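Local coordinates for protein sensor histidine kinase PdtaS (Mycobacterium tuberculosis, PDB 2YKF) that probably senses c-di-GMP during nutrient deprivation and autophosphorylates on histidine to start two-component signalling through the PdtaR/PdtaS system, at residues A[182-188]-A[273-279]. Numbering follows the deposited sequence. Where two conformers were deposited one is given.
Sequences GFIRLDV and NVGAAIL
The PAS-like sensor module illustrates how a five-stranded antiparallel sheet of order 2-1-5-4-3 pairs its first and last strands at the centre. Strand 183-186 runs at 164° to strand 273-279, the axes 4.8 Å apart; 183-186 and 276-279 are extended, with the chain kinked at Val274 and Gly275. Ile184 and Leu186 form hydrogen-bonded pairs with Ile278 and Ala276: Ile184 N to Ile278 O 2.8 Å, Ile278 N to Ile184 O 2.9 Å, Leu186 N to Ala276 O 2.8 Å, Ala276 N to Leu186 O 3.1 Å. The alternate residue Arg185 turns its amide edge outward, to strand 192-195. Side chains of these hydrogen-bonded pairs share one face, where Leu186 CD1 meets Ile278 CD1 at 3.9 Å beside helix 217-221. Phe183 (chi1 t) lies on the opposite face, CD1 3.7 Å from Leu279 CD2, under helix 143-161, which follows the GAF sheet. Gly275, at phi 92°, has no CB to clash with Leu186 O. Beyond the last pair, Asn273 (chi1 t) makes an Asx turn, its OD1 accepting from Gly275 N at 2.9 Å.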
# COMPACT_ATOMS: atom_id res chain seq x y z
N GLY A 182 1.59 7.00 5.76
CA GLY A 182 1.98 8.10 6.66
C GLY A 182 3.49 7.92 6.93
O GLY A 182 3.94 6.83 7.29
N PHE A 183 4.25 8.98 6.76
CA PHE A 183 5.71 8.87 6.85
C PHE A 183 6.21 10.02 7.67
O PHE A 183 5.79 11.19 7.41
CB PHE A 183 6.33 8.99 5.46
CG PHE A 183 7.85 8.98 5.48
CD1 PHE A 183 8.52 7.83 5.62
CD2 PHE A 183 8.56 10.18 5.46
CE1 PHE A 183 9.96 7.81 5.63
CE2 PHE A 183 9.94 10.19 5.51
CZ PHE A 183 10.65 9.01 5.60
N ILE A 184 7.09 9.73 8.64
CA ILE A 184 7.71 10.78 9.53
C ILE A 184 9.23 10.54 9.57
O ILE A 184 9.66 9.39 9.72
CB ILE A 184 7.20 10.61 10.96
CG1 ILE A 184 5.77 11.15 11.09
CG2 ILE A 184 8.06 11.40 12.00
CD1 ILE A 184 5.01 10.69 12.34
N ARG A 185 10.03 11.59 9.38
CA ARG A 185 11.47 11.46 9.53
C ARG A 185 11.84 12.15 10.84
O ARG A 185 11.47 13.31 11.06
CB ARG A 185 12.21 12.05 8.33
CG ARG A 185 13.73 12.01 8.45
CD ARG A 185 14.25 10.61 8.42
NE ARG A 185 15.40 10.47 9.32
CZ ARG A 185 16.65 10.76 8.99
NH1 ARG A 185 16.94 11.19 7.76
NH2 ARG A 185 17.62 10.60 9.87
N LEU A 186 12.54 11.42 11.73
CA LEU A 186 13.02 12.03 13.00
C LEU A 186 14.53 12.25 12.89
O LEU A 186 15.21 11.41 12.37
CB LEU A 186 12.81 11.10 14.19
CG LEU A 186 11.43 10.68 14.64
CD1 LEU A 186 11.56 10.08 16.07
CD2 LEU A 186 10.53 11.92 14.62
N ASP A 187 15.02 13.37 13.38
CA ASP A 187 16.45 13.58 13.43
C ASP A 187 17.02 12.92 14.69
O ASP A 187 16.26 12.33 15.48
CB ASP A 187 16.75 15.09 13.41
CG ASP A 187 16.41 15.78 14.72
OD1 ASP A 187 16.17 15.09 15.77
OD2 ASP A 187 16.41 17.03 14.69
N VAL A 188 18.35 13.02 14.89
CA VAL A 188 19.02 12.35 16.03
C VAL A 188 18.45 12.70 17.39
O VAL A 188 18.53 11.90 18.29
CB VAL A 188 20.58 12.60 16.10
CG1 VAL A 188 21.29 11.73 15.08
CG2 VAL A 188 20.93 14.13 15.95
N ASN A 273 23.74 6.30 14.82
CA ASN A 273 22.35 6.69 14.59
C ASN A 273 22.25 8.06 13.96
O ASN A 273 22.85 9.02 14.45
CB ASN A 273 21.59 6.72 15.93
CG ASN A 273 20.11 7.06 15.75
OD1 ASN A 273 19.70 8.21 15.95
ND2 ASN A 273 19.29 6.06 15.39
N VAL A 274 21.51 8.17 12.86
CA VAL A 274 21.22 9.43 12.23
C VAL A 274 19.69 9.64 12.21
O VAL A 274 19.13 10.13 11.25
CB VAL A 274 21.85 9.49 10.82
CG1 VAL A 274 23.47 9.45 10.93
CG2 VAL A 274 21.28 8.37 9.88
N GLY A 275 19.05 9.29 13.33
CA GLY A 275 17.62 9.40 13.55
C GLY A 275 16.85 8.12 13.19
O GLY A 275 17.32 6.97 13.42
N ALA A 276 15.64 8.32 12.64
CA ALA A 276 14.70 7.24 12.46
C ALA A 276 13.60 7.59 11.46
O ALA A 276 13.31 8.75 11.21
CB ALA A 276 14.04 6.79 13.82
N ALA A 277 13.02 6.55 10.86
CA ALA A 277 11.81 6.73 10.02
C ALA A 277 10.71 6.09 10.84
O ALA A 277 10.96 5.12 11.57
CB ALA A 277 11.96 6.03 8.63
N ILE A 278 9.51 6.67 10.77
CA ILE A 278 8.37 6.10 11.38
C ILE A 278 7.27 6.07 10.33
O ILE A 278 6.92 7.11 9.73
CB ILE A 278 7.92 6.92 12.64
CG1 ILE A 278 9.08 6.89 13.68
CG2 ILE A 278 6.60 6.38 13.26
CD1 ILE A 278 8.76 7.58 14.93
N LEU A 279 6.68 4.90 10.16
CA LEU A 279 5.50 4.81 9.27
C LEU A 279 4.27 4.70 10.13
O LEU A 279 4.30 4.10 11.20
CB LEU A 279 5.61 3.59 8.38
CG LEU A 279 7.00 3.41 7.75
CD1 LEU A 279 6.92 2.07 7.02
CD2 LEU A 279 7.26 4.52 6.79